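Local coordinates for protein adenosine kinase (Sinorhizobium meliloti, PDB 3UBO) that binds adenosine and ADP and, as a pfkB-family kinase, probably transfers a phosphate from ATP to the 5'-hydroxyl of adenosine, at residues K34-I40 and E126-Y132; A71-G75 and P318-A323; F202-M206 and A223-T227. All blocks are in the same frame, centred on the assembly; numbering follows the deposited sequence.

Contact 1. Residues K34-I40 and E126-Y132; sequences KGAMNLI and ERSMNTY. With ADN (adenosine), chain C.
N38 and M129 lie at the centre of two parallel strands, 37-39 and 127-132, whose segment axes come within 4.3 Å of each other. Four backbone hydrogen bonds run along the pair: M129 N to A36 O, N38 N to M129 O, T131 N to N38 O and I40 N to T131 O. M129 O also accepts the amide ND2 of N38, in a bond modelled too short to be taken at face value. CG of N38 stands beside its own backbone N (chi1 -53°), which carries the amide back over the same acceptor, while OD1 takes the backbone N of I33. Replacing N38 by an alanine would probably leave I33 N without its side-chain acceptor and take away the second, side-chain donor modelled at M129 O. Next to it, the N130 amide runs the same way, its plane 29° from that of N38, and I40 CD1 reaches N130 CB at 4.1 Å, the two side chains crossing at about a right angle.

The opposite face of the pair, with M37, M129 and T131, turns to adenosine. T131 OG1 lies 3.0 Å from adenosine N7 and is hydrogen-bonded to S117 OG. The selenium of selenomethionine M129 sits 3.4 Å from C8 of adenosine.

The solvent side is at the start of both segments, where K34 is exposed and E126 partly so. The firm point there is S128 OG, which takes the backbone N of G35 (2.9 Å), whereas K34 CE merely brushes E126 CB at 3.8 Å. The extended K34 chain ends in salt bridges with D24 and D124, and L39 at the far end is exposed as well. Such an edge pair of a small mixed sheet, roofing the nucleoside pocket, is characteristic of the lid of ribokinase-like (pfkB) kinases.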
ATOM      1  N   LYS A  34      20.163 -11.076  -3.025  1.00 55.30           N
ATOM      2  CA  LYS A  34      18.861 -11.647  -2.725  1.00 55.58           C
ATOM      3  C   LYS A  34      18.782 -11.890  -1.211  1.00 57.40           C
ATOM      4  O   LYS A  34      19.681 -12.498  -0.654  1.00 57.56           O
ATOM      5  CB  LYS A  34      18.666 -12.936  -3.483  1.00 53.20           C
ATOM      6  CG  LYS A  34      17.219 -13.384  -3.502  1.00 56.68           C
ATOM      7  CD  LYS A  34      16.968 -14.657  -4.257  1.00 52.28           C
ATOM      8  CE  LYS A  34      15.495 -15.094  -4.160  1.00 55.99           C
ATOM      9  NZ  LYS A  34      15.209 -16.351  -5.007  1.00 54.21           N
ATOM     10  N   GLY A  35      17.725 -11.416  -0.580  1.00 56.28           N
ATOM     11  CA  GLY A  35      17.469 -11.706   0.805  1.00 54.57           C
ATOM     12  C   GLY A  35      17.965 -10.663   1.762  1.00 58.34           C
ATOM     13  O   GLY A  35      17.457 -10.525   2.850  1.00 57.74           O
ATOM     14  N   ALA A  36      18.958  -9.919   1.336  1.00 58.04           N
ATOM     15  CA  ALA A  36      19.677  -9.013   2.199  1.00 56.43           C
ATOM     16  C   ALA A  36      19.082  -7.630   2.278  1.00 59.21           C
ATOM     17  O   ALA A  36      18.130  -7.323   1.603  1.00 58.83           O
ATOM     18  CB  ALA A  36      21.083  -8.916   1.717  1.00 56.99           C
HETATM   19  N   MSE A  37      19.678  -6.790   3.101  1.00 55.15           N
HETATM   20  CA  MSE A  37      19.366  -5.394   3.079  1.00 56.98           C
HETATM   21  C   MSE A  37      20.535  -4.703   2.482  1.00 59.80           C
HETATM   22  O   MSE A  37      21.622  -4.777   2.990  1.00 59.25           O
HETATM   23  CB  MSE A  37      19.236  -4.819   4.453  1.00 57.73           C
HETATM   24  CG  MSE A  37      20.356  -3.869   4.682  1.00 64.07           C
HETATM   25 SE   MSE A  37      19.887  -2.081   4.611  1.00 75.57          SE
HETATM   26  CE  MSE A  37      20.919  -1.541   6.038  1.00 58.99           C
ATOM     27  N   ASN A  38      20.288  -4.068   1.340  1.00 59.39           N
ATOM     28  CA  ASN A  38      21.316  -3.363   0.595  1.00 55.24           C
ATOM     29  C   ASN A  38      21.254  -1.877   0.891  1.00 56.59           C
ATOM     30  O   ASN A  38      20.184  -1.268   0.869  1.00 56.40           O
ATOM     31  CB  ASN A  38      21.157  -3.610  -0.906  1.00 54.36           C
ATOM     32  CG  ASN A  38      21.084  -5.085  -1.249  1.00 56.19           C
ATOM     33  OD1 ASN A  38      22.010  -5.645  -1.834  1.00 60.01           O
ATOM     34  ND2 ASN A  38      19.976  -5.722  -0.886  1.00 56.42           N
ATOM     35  N   LEU A  39      22.412  -1.301   1.175  1.00 57.22           N
ATOM     36  CA  LEU A  39      22.500   0.067   1.553  1.00 56.04           C
ATOM     37  C   LEU A  39      22.874   0.863   0.358  1.00 55.65           C
ATOM     38  O   LEU A  39      23.811   0.548  -0.323  1.00 55.32           O
ATOM     39  CB  LEU A  39      23.573   0.216   2.588  1.00 58.20           C
ATOM     40  CG  LEU A  39      23.093   0.107   4.010  1.00 57.60           C
ATOM     41  CD1 LEU A  39      24.283  -0.052   4.836  1.00 55.72           C
ATOM     42  CD2 LEU A  39      22.339   1.319   4.399  1.00 55.34           C
ATOM     43  N   ILE A  40      22.126   1.912   0.123  1.00 52.93           N
ATOM     44  CA  ILE A  40      22.261   2.693  -1.082  1.00 53.61           C
ATOM     45  C   ILE A  40      22.209   4.204  -0.806  1.00 50.82           C
ATOM     46  O   ILE A  40      21.466   4.678   0.096  1.00 49.04           O
ATOM     47  CB  ILE A  40      21.094   2.330  -2.086  1.00 50.86           C
ATOM     48  CG1 ILE A  40      19.762   2.929  -1.616  1.00 50.09           C
ATOM     49  CG2 ILE A  40      21.031   0.904  -2.292  1.00 48.57           C
ATOM     50  CD1 ILE A  40      18.552   2.517  -2.416  1.00 48.16           C
ATOM     51  N   GLU A 126      10.704 -14.441  -1.043  1.00 50.82           N
ATOM     52  CA  GLU A 126      11.929 -13.823  -0.560  1.00 52.16           C
ATOM     53  C   GLU A 126      11.848 -12.336  -0.874  1.00 55.73           C
ATOM     54  O   GLU A 126      11.110 -11.930  -1.771  1.00 55.17           O
ATOM     55  CB  GLU A 126      13.151 -14.444  -1.235  1.00 54.49           C
ATOM     56  CG  GLU A 126      13.910 -15.430  -0.361  1.00 60.47           C
ATOM     57  CD  GLU A 126      13.665 -15.206   1.118  1.00 63.85           C
ATOM     58  OE1 GLU A 126      14.197 -14.219   1.669  1.00 60.66           O
ATOM     59  OE2 GLU A 126      12.938 -16.017   1.731  1.00 58.08           O
ATOM     60  N   ARG A 127      12.596 -11.520  -0.139  1.00 54.47           N
ATOM     61  CA  ARG A 127      12.508 -10.116  -0.312  1.00 53.63           C
ATOM     62  C   ARG A 127      13.927  -9.585  -0.300  1.00 57.46           C
ATOM     63  O   ARG A 127      14.744 -10.029   0.486  1.00 57.91           O
ATOM     64  CB  ARG A 127      11.599  -9.507   0.769  1.00 54.92           C
ATOM     65  CG  ARG A 127      11.969  -9.832   2.204  1.00 56.18           C
ATOM     66  CD  ARG A 127      12.980  -8.819   2.706  1.00 60.46           C
ATOM     67  NE  ARG A 127      13.358  -8.942   4.131  1.00 61.82           N
ATOM     68  CZ  ARG A 127      14.536  -9.375   4.586  1.00 59.75           C
ATOM     69  NH1 ARG A 127      15.502  -9.760   3.742  1.00 54.25           N
ATOM     70  NH2 ARG A 127      14.722  -9.433   5.898  1.00 58.18           N
ATOM     71  N   SER A 128      14.232  -8.653  -1.206  1.00 58.60           N
ATOM     72  CA  SER A 128      15.586  -8.069  -1.317  1.00 55.77           C
ATOM     73  C   SER A 128      15.514  -6.544  -1.166  1.00 54.53           C
ATOM     74  O   SER A 128      14.780  -5.862  -1.905  1.00 54.18           O
ATOM     75  CB  SER A 128      16.289  -8.499  -2.616  1.00 54.26           C
ATOM     76  OG  SER A 128      16.367  -9.903  -2.675  1.00 54.02           O
HETATM   77  N   MSE A 129      16.208  -6.008  -0.165  1.00 52.90           N
HETATM   78  CA  MSE A 129      15.936  -4.645   0.187  1.00 52.41           C
HETATM   79  C   MSE A 129      17.107  -3.684  -0.162  1.00 54.33           C
HETATM   80  O   MSE A 129      18.259  -4.080  -0.217  1.00 54.45           O
HETATM   81  CB  MSE A 129      15.515  -4.554   1.638  1.00 53.97           C
HETATM   82  CG  MSE A 129      14.191  -5.229   2.000  1.00 59.79           C
HETATM   83 SE   MSE A 129      13.863  -5.324   4.005  1.00 74.76          SE
HETATM   84  CE  MSE A 129      15.644  -6.213   4.316  1.00 60.99           C
ATOM     85  N   ASN A 130      16.788  -2.426  -0.415  1.00 51.73           N
ATOM     86  CA  ASN A 130      17.764  -1.519  -0.903  1.00 51.94           C
ATOM     87  C   ASN A 130      17.308  -0.229  -0.294  1.00 51.97           C
ATOM     88  O   ASN A 130      16.301   0.378  -0.705  1.00 50.56           O
ATOM     89  CB  ASN A 130      17.698  -1.452  -2.430  1.00 53.69           C
ATOM     90  CG  ASN A 130      18.149  -2.736  -3.116  1.00 53.84           C
ATOM     91  OD1 ASN A 130      19.360  -2.984  -3.264  1.00 53.39           O
ATOM     92  ND2 ASN A 130      17.171  -3.531  -3.595  1.00 50.65           N
ATOM     93  N   THR A 131      18.062   0.181   0.719  1.00 55.27           N
ATOM     94  CA  THR A 131      17.584   1.178   1.690  1.00 53.22           C
ATOM     95  C   THR A 131      18.461   2.350   1.666  1.00 50.43           C
ATOM     96  O   THR A 131      19.675   2.206   1.714  1.00 52.96           O
ATOM     97  CB  THR A 131      17.535   0.596   3.138  1.00 53.20           C
ATOM     98  OG1 THR A 131      16.614  -0.509   3.144  1.00 55.15           O
ATOM     99  CG2 THR A 131      17.022   1.610   4.086  1.00 50.36           C
ATOM    100  N   TYR A 132      17.831   3.504   1.541  1.00 48.41           N
ATOM    101  CA  TYR A 132      18.521   4.764   1.590  1.00 48.55           C
ATOM    102  C   TYR A 132      18.119   5.380   2.944  1.00 50.32           C
ATOM    103  O   TYR A 132      16.930   5.592   3.208  1.00 50.30           O
ATOM    104  CB  TYR A 132      18.174   5.670   0.362  1.00 44.85           C
ATOM    105  CG  TYR A 132      18.393   7.166   0.618  1.00 48.17           C
ATOM    106  CD1 TYR A 132      19.681   7.684   0.835  1.00 47.09           C
ATOM    107  CD2 TYR A 132      17.316   8.056   0.705  1.00 47.78           C
ATOM    108  CE1 TYR A 132      19.891   9.033   1.096  1.00 45.37           C
ATOM    109  CE2 TYR A 132      17.518   9.383   0.947  1.00 49.10           C
ATOM    110  CZ  TYR A 132      18.818   9.889   1.145  1.00 49.25           C
ATOM    111  OH  TYR A 132      19.031  11.253   1.417  1.00 50.39           O
TER
HETATM  112  O5' ADN C 353      12.595  -6.937   7.952  1.00 62.56           O
HETATM  113  C5' ADN C 353      11.379  -6.226   7.510  1.00 59.20           C
HETATM  114  C4' ADN C 353      11.552  -4.674   7.378  1.00 57.27           C
HETATM  115  O4' ADN C 353      12.919  -4.262   7.259  1.00 60.11           O
HETATM  116  C3' ADN C 353      10.781  -3.686   6.356  1.00 55.91           C
HETATM  117  O3' ADN C 353       9.436  -3.290   6.480  1.00 58.64           O
HETATM  118  C2' ADN C 353      11.772  -2.480   6.241  1.00 56.50           C
HETATM  119  O2' ADN C 353      11.202  -1.170   6.444  1.00 55.59           O
HETATM  120  C1' ADN C 353      12.828  -2.883   7.193  1.00 59.74           C
HETATM  121  N9  ADN C 353      14.167  -2.370   6.775  1.00 61.81           N
HETATM  122  C8  ADN C 353      14.902  -2.510   5.562  1.00 62.11           C
HETATM  123  N7  ADN C 353      16.199  -1.952   5.720  1.00 59.29           N
HETATM  124  C5  ADN C 353      16.261  -1.477   7.042  1.00 62.73           C
HETATM  125  C6  ADN C 353      17.280  -0.803   7.772  1.00 61.53           C
HETATM  126  N6  ADN C 353      18.565  -0.516   7.193  1.00 60.93           N
HETATM  127  N1  ADN C 353      17.005  -0.447   9.142  1.00 61.70           N
HETATM  128  C2  ADN C 353      15.740  -0.763   9.736  1.00 60.08           C
HETATM  129  N3  ADN C 353      14.699  -1.432   9.046  1.00 58.33           N
HETATM  130  C4  ADN C 353      14.988  -1.753   7.698  1.00 60.90           C

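Contact 2. Residues A71-G75 and P318-A323; sequences ASLGG and PLVSLA
S72 and A323 meet through the backbone: A323 N donates to S72 O over 3.1 Å, approaching from above the carbonyl plane with a fairly straight N-H (160°). The acceptor belongs to the last turn of helix 62-73 and the donor to the first turn of helix 322-336, so one helix end offers a carbonyl to an amide of the other. The methyl of A323 settles beside this bond, its CB 3.6 Å from L73 O. Next to it L73 sends CD2 against L322 CB (3.8 Å), a purely apolar touch. CG of L73 stands beside its own backbone N (chi1 -67°), and although its CB sets off away from the 318-323 segment, the branch end returns to it. On the other flank, the S72 hydroxyl rests near the proline ring, OG to P318 CG 3.8 Å. It also makes a weak, unsettled hydrogen bond to V320 O, with Q99 OE1 as a competing acceptor.

Behind these contacts, each helix end is fixed by its own cap. S321 occupies the N-cap position of helix 322-336; its OG, anti to the backbone N (chi1 160°), bonds to T324 N and thereby sets the first turn that presents A323 N. Helix 62-73 closes in a Schellman motif at G74, whose N returns to A71 O (3.2 Å); the positive phi of G74 would jam a side chain against L73 O. P318 O is held by Q99 NE2.

Farther out, L73 packs on F288 and P318 on L281, both of helix 278-290, while V320 touches R21 of the second subunit. The junction thus links helix 62-73 to the C-terminal helix 322-336 alongside helix 278-290, with the partner subunit close to the turn before it.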
ATOM      1  N   ALA A  71       1.406  -3.363  19.778  1.00 54.69           N
ATOM      2  CA  ALA A  71       0.087  -2.687  19.733  1.00 55.46           C
ATOM      3  C   ALA A  71      -1.060  -3.532  19.102  1.00 56.65           C
ATOM      4  O   ALA A  71      -2.135  -3.611  19.651  1.00 58.39           O
ATOM      5  CB  ALA A  71       0.174  -1.315  19.069  1.00 51.95           C
ATOM      6  N   SER A  72      -0.833  -4.150  17.948  1.00 57.65           N
ATOM      7  CA  SER A  72      -1.859  -4.983  17.301  1.00 58.09           C
ATOM      8  C   SER A  72      -2.225  -6.199  18.154  1.00 59.46           C
ATOM      9  O   SER A  72      -3.400  -6.449  18.354  1.00 61.93           O
ATOM     10  CB  SER A  72      -1.467  -5.383  15.853  1.00 57.95           C
ATOM     11  OG  SER A  72      -2.341  -4.790  14.893  1.00 60.68           O
ATOM     12  N   LEU A  73      -1.226  -6.949  18.629  1.00 57.18           N
ATOM     13  CA  LEU A  73      -1.454  -8.058  19.537  1.00 58.39           C
ATOM     14  C   LEU A  73      -2.251  -7.731  20.814  1.00 58.95           C
ATOM     15  O   LEU A  73      -2.771  -8.620  21.481  1.00 60.42           O
ATOM     16  CB  LEU A  73      -0.158  -8.734  19.883  1.00 56.38           C
ATOM     17  CG  LEU A  73       0.427  -9.418  18.684  1.00 56.29           C
ATOM     18  CD1 LEU A  73       1.758 -10.049  19.003  1.00 56.02           C
ATOM     19  CD2 LEU A  73      -0.565 -10.527  18.257  1.00 60.32           C
ATOM     20  N   GLY A  74      -2.413  -6.459  21.112  1.00 58.26           N
ATOM     21  CA  GLY A  74      -3.092  -6.051  22.323  1.00 56.75           C
ATOM     22  C   GLY A  74      -2.265  -5.218  23.280  1.00 60.09           C
ATOM     23  O   GLY A  74      -2.842  -4.409  23.999  1.00 62.18           O
ATOM     24  N   GLY A  75      -0.927  -5.379  23.255  1.00 60.61           N
ATOM     25  CA  GLY A  75       0.021  -4.665  24.114  1.00 57.07           C
ATOM     26  C   GLY A  75       0.099  -3.133  24.006  1.00 59.25           C
ATOM     27  O   GLY A  75      -0.579  -2.506  23.166  1.00 57.33           O
ATOM     28  N   PRO A 318       0.367  -5.672   9.919  1.00 66.30           N
ATOM     29  CA  PRO A 318      -1.083  -5.987  10.015  1.00 63.74           C
ATOM     30  C   PRO A 318      -1.853  -4.704   9.935  1.00 62.49           C
ATOM     31  O   PRO A 318      -1.498  -3.828  10.640  1.00 65.75           O
ATOM     32  CB  PRO A 318      -1.229  -6.509  11.451  1.00 63.48           C
ATOM     33  CG  PRO A 318       0.092  -5.964  12.164  1.00 65.76           C
ATOM     34  CD  PRO A 318       1.124  -6.119  11.103  1.00 63.67           C
ATOM     35  N   LEU A 319      -2.862  -4.562   9.120  1.00 63.72           N
ATOM     36  CA  LEU A 319      -3.542  -3.271   8.994  1.00 63.48           C
ATOM     37  C   LEU A 319      -4.823  -3.213   9.835  1.00 66.30           C
ATOM     38  O   LEU A 319      -5.643  -2.253   9.741  1.00 65.97           O
ATOM     39  CB  LEU A 319      -3.875  -3.009   7.520  1.00 63.72           C
ATOM     40  CG  LEU A 319      -2.668  -3.206   6.586  1.00 65.32           C
ATOM     41  CD1 LEU A 319      -3.114  -3.168   5.077  1.00 62.38           C
ATOM     42  CD2 LEU A 319      -1.494  -2.199   6.898  1.00 59.50           C
ATOM     43  N   VAL A 320      -4.999  -4.268  10.634  1.00 67.28           N
ATOM     44  CA  VAL A 320      -6.099  -4.366  11.591  1.00 67.80           C
ATOM     45  C   VAL A 320      -5.545  -5.147  12.791  1.00 68.77           C
ATOM     46  O   VAL A 320      -4.618  -6.003  12.625  1.00 68.01           O
ATOM     47  CB  VAL A 320      -7.351  -5.070  10.997  1.00 66.86           C
ATOM     48  CG1 VAL A 320      -7.962  -4.241   9.825  1.00 63.58           C
ATOM     49  CG2 VAL A 320      -6.992  -6.489  10.594  1.00 66.08           C
ATOM     50  N   SER A 321      -6.076  -4.812  13.981  1.00 64.41           N
ATOM     51  CA  SER A 321      -5.759  -5.509  15.230  1.00 65.57           C
ATOM     52  C   SER A 321      -5.617  -7.080  15.079  1.00 69.01           C
ATOM     53  O   SER A 321      -6.626  -7.785  14.831  1.00 67.13           O
ATOM     54  CB  SER A 321      -6.875  -5.190  16.227  1.00 65.38           C
ATOM     55  OG  SER A 321      -6.894  -6.153  17.271  1.00 68.98           O
ATOM     56  N   LEU A 322      -4.405  -7.631  15.203  1.00 66.65           N
ATOM     57  CA  LEU A 322      -4.286  -9.095  15.292  1.00 66.73           C
ATOM     58  C   LEU A 322      -5.015  -9.678  16.519  1.00 69.53           C
ATOM     59  O   LEU A 322      -5.447 -10.829  16.524  1.00 69.76           O
ATOM     60  CB  LEU A 322      -2.839  -9.520  15.428  1.00 66.39           C
ATOM     61  CG  LEU A 322      -1.967  -9.242  14.227  1.00 69.62           C
ATOM     62  CD1 LEU A 322      -0.773 -10.281  14.131  1.00 64.97           C
ATOM     63  CD2 LEU A 322      -2.911  -9.307  13.022  1.00 66.69           C
ATOM     64  N   ALA A 323      -5.088  -8.909  17.603  1.00 71.60           N
ATOM     65  CA  ALA A 323      -5.876  -9.391  18.735  1.00 71.26           C
ATOM     66  C   ALA A 323      -7.280  -9.834  18.215  1.00 70.26           C
ATOM     67  O   ALA A 323      -7.606 -11.044  18.248  1.00 72.98           O
ATOM     68  CB  ALA A 323      -5.965  -8.304  19.850  1.00 65.40           C
TER

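Contact 3. Residues F202-M206 and A223-T227; sequences FLELM and ALYET
L203 and M206 of helix 199-207 pack on L224 and Y225, at the end of helix 218-224, within the alternating strand-and-helix layer built on the large parallel sheet. The contact is small and apolar, burying 199 Å² in all, and no hydrogen bond crosses it. Its centre is CD2 of L203, which enters the angle between L224 and the Y225 ring: CD2 is 3.9 Å from L224 CD1 and 3.7 Å from Y225 CE1, meeting the ring obliquely. L203 and L224 slide past one another in opposite directions. L224 CG, anti to its own backbone N (chi1 169°), also lies over the centre of the Y225 ring, 4.1 Å above its plane, and the adjacent leucine and tyrosine together offer one surface to L203.

M206, a selenomethionine one helical turn along, comes from the opposite direction to Y225. Its chain bends at the last torsion (chi3 80°), bringing CE to 3.9 Å from Y225 OH; the selenium stays more distant, 4.4 Å from L224 CD2. Three residues apart, L203 and M206 fall on the same side of the helix.

The polar end of Y225 has its partner in D240, whose OD2 is hydrogen-bonded to OH. L203 and M206 both touch D240 too, and M206 reaches L237 of helix 230-240, so a third helix closes over the cluster. On the sheet side, F202 packs on M187 of strand 184-188 and stacks edge-to-face with W162.

Helix 199-207 lies in the connection between the neighbouring parallel strands 184-188 and 213-217, and helix 218-224 follows the second of them: side-chain packing between helices of two successive beta-alpha-beta crossovers, as in the three-layered core of ribokinase-like kinases.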
ATOM      1  N   PHE A 202      28.457  -5.734  18.336  1.00 76.02           N
ATOM      2  CA  PHE A 202      27.261  -6.464  18.730  1.00 76.05           C
ATOM      3  C   PHE A 202      27.551  -7.327  19.988  1.00 77.92           C
ATOM      4  O   PHE A 202      26.943  -7.082  21.039  1.00 78.58           O
ATOM      5  CB  PHE A 202      26.682  -7.282  17.520  1.00 75.30           C
ATOM      6  CG  PHE A 202      25.811  -6.458  16.545  1.00 73.18           C
ATOM      7  CD1 PHE A 202      25.724  -5.053  16.639  1.00 71.02           C
ATOM      8  CD2 PHE A 202      25.117  -7.093  15.499  1.00 68.96           C
ATOM      9  CE1 PHE A 202      24.903  -4.335  15.717  1.00 70.40           C
ATOM     10  CE2 PHE A 202      24.305  -6.382  14.575  1.00 65.51           C
ATOM     11  CZ  PHE A 202      24.183  -5.035  14.672  1.00 66.96           C
ATOM     12  N   LEU A 203      28.479  -8.296  19.888  1.00 79.07           N
ATOM     13  CA  LEU A 203      28.975  -9.117  21.037  1.00 79.99           C
ATOM     14  C   LEU A 203      29.258  -8.375  22.381  1.00 77.62           C
ATOM     15  O   LEU A 203      28.689  -8.674  23.440  1.00 76.70           O
ATOM     16  CB  LEU A 203      30.235  -9.885  20.615  1.00 76.06           C
ATOM     17  CG  LEU A 203      30.030 -10.991  19.589  1.00 74.46           C
ATOM     18  CD1 LEU A 203      31.329 -11.547  19.147  1.00 73.14           C
ATOM     19  CD2 LEU A 203      29.225 -12.102  20.223  1.00 78.06           C
ATOM     20  N   GLU A 204      30.159  -7.426  22.316  1.00 74.09           N
ATOM     21  CA  GLU A 204      30.517  -6.639  23.475  1.00 78.65           C
ATOM     22  C   GLU A 204      29.294  -5.896  23.996  1.00 79.16           C
ATOM     23  O   GLU A 204      29.130  -5.619  25.203  1.00 78.43           O
ATOM     24  CB  GLU A 204      31.616  -5.624  23.087  1.00 76.83           C
ATOM     25  CG  GLU A 204      31.735  -4.390  23.987  1.00 77.55           C
ATOM     26  CD  GLU A 204      32.235  -4.715  25.391  1.00 77.87           C
ATOM     27  OE1 GLU A 204      32.877  -5.791  25.580  1.00 73.49           O
ATOM     28  OE2 GLU A 204      31.970  -3.874  26.292  1.00 76.64           O
ATOM     29  N   LEU A 205      28.439  -5.531  23.070  1.00 77.76           N
ATOM     30  CA  LEU A 205      27.223  -4.883  23.459  1.00 76.38           C
ATOM     31  C   LEU A 205      26.326  -5.912  24.211  1.00 76.52           C
ATOM     32  O   LEU A 205      25.553  -5.526  25.077  1.00 75.09           O
ATOM     33  CB  LEU A 205      26.600  -4.247  22.226  1.00 73.79           C
ATOM     34  CG  LEU A 205      25.158  -3.847  22.135  1.00 74.21           C
ATOM     35  CD1 LEU A 205      25.012  -2.355  22.404  1.00 67.00           C
ATOM     36  CD2 LEU A 205      24.703  -4.229  20.721  1.00 73.28           C
HETATM   37  N   MSE A 206      26.484  -7.210  23.936  1.00 77.35           N
HETATM   38  CA  MSE A 206      25.814  -8.253  24.731  1.00 78.33           C
HETATM   39  C   MSE A 206      26.587  -8.543  26.021  1.00 78.98           C
HETATM   40  O   MSE A 206      26.055  -8.471  27.130  1.00 77.58           O
HETATM   41  CB  MSE A 206      25.705  -9.566  23.969  1.00 78.65           C
HETATM   42  CG  MSE A 206      24.764  -9.561  22.793  1.00 81.44           C
HETATM   43 SE   MSE A 206      25.083 -11.146  21.537  1.00 98.48          SE
HETATM   44  CE  MSE A 206      24.166 -12.640  22.449  1.00 84.46           C
ATOM     45  N   ALA A 223      26.497 -16.591  11.945  1.00 75.80           N
ATOM     46  CA  ALA A 223      27.444 -15.678  11.335  1.00 77.10           C
ATOM     47  C   ALA A 223      27.997 -14.780  12.383  1.00 79.10           C
ATOM     48  O   ALA A 223      29.009 -14.119  12.187  1.00 80.61           O
ATOM     49  CB  ALA A 223      26.746 -14.831  10.292  1.00 76.93           C
ATOM     50  N   LEU A 224      27.271 -14.715  13.487  1.00 79.29           N
ATOM     51  CA  LEU A 224      27.681 -13.960  14.645  1.00 77.21           C
ATOM     52  C   LEU A 224      28.834 -14.669  15.348  1.00 79.01           C
ATOM     53  O   LEU A 224      29.654 -14.018  15.963  1.00 82.78           O
ATOM     54  CB  LEU A 224      26.496 -13.779  15.572  1.00 76.03           C
ATOM     55  CG  LEU A 224      26.665 -13.234  16.979  1.00 76.43           C
ATOM     56  CD1 LEU A 224      27.050 -11.739  16.951  1.00 75.50           C
ATOM     57  CD2 LEU A 224      25.398 -13.482  17.795  1.00 74.62           C
ATOM     58  N   TYR A 225      28.926 -15.985  15.213  1.00 80.62           N
ATOM     59  CA  TYR A 225      30.052 -16.765  15.748  1.00 83.06           C
ATOM     60  C   TYR A 225      30.810 -17.445  14.599  1.00 85.03           C
ATOM     61  O   TYR A 225      31.259 -18.594  14.749  1.00 86.17           O
ATOM     62  CB  TYR A 225      29.575 -17.815  16.807  1.00 84.61           C
ATOM     63  CG  TYR A 225      28.799 -17.174  17.957  1.00 84.11           C
ATOM     64  CD1 TYR A 225      29.437 -16.333  18.866  1.00 83.49           C
ATOM     65  CD2 TYR A 225      27.426 -17.373  18.111  1.00 83.93           C
ATOM     66  CE1 TYR A 225      28.744 -15.718  19.905  1.00 82.94           C
ATOM     67  CE2 TYR A 225      26.714 -16.750  19.151  1.00 83.23           C
ATOM     68  CZ  TYR A 225      27.385 -15.925  20.044  1.00 84.00           C
ATOM     69  OH  TYR A 225      26.716 -15.287  21.072  1.00 82.86           O
ATOM     70  N   GLU A 226      30.932 -16.745  13.464  1.00 82.65           N
ATOM     71  CA  GLU A 226      31.601 -17.287  12.282  1.00 83.34           C
ATOM     72  C   GLU A 226      31.618 -18.820  12.291  1.00 85.49           C
ATOM     73  O   GLU A 226      32.671 -19.403  12.550  1.00 88.61           O
ATOM     74  CB  GLU A 226      33.044 -16.765  12.193  1.00 81.72           C
ATOM     75  N   THR A 227      30.476 -19.467  12.035  1.00 83.30           N
ATOM     76  CA  THR A 227      30.398 -20.941  11.999  1.00 87.60           C
ATOM     77  C   THR A 227      29.199 -21.566  11.219  1.00 89.41           C
ATOM     78  O   THR A 227      28.086 -21.010  11.160  1.00 88.85           O
ATOM     79  CB  THR A 227      30.453 -21.592  13.433  1.00 89.13           C
ATOM     80  OG1 THR A 227      30.272 -23.018  13.345  1.00 89.50           O
ATOM     81  CG2 THR A 227      29.357 -21.032  14.329  1.00 89.46           C
TER

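From the N terminus, the chain first lays down 34-40, the edge strand of the five-stranded lid sheet, and then 71-75, the end of helix 62-73. It returns at 126-132 to close contact 1 on the lid. Contact 2 is still open at that point and closes only at 318-323, so contacts 1 and 2 cross. Contact 3, with 202-206 and 223-227, opens and closes inside the long loop spanned by contact 2 and follows contact 1 in series. None of them touch: their centres lie 22 to 32 Å apart. Contact 1 joins lid strands, contact 3 neighbouring helices of the main domain, and contact 2 an early helix to the C-terminal one.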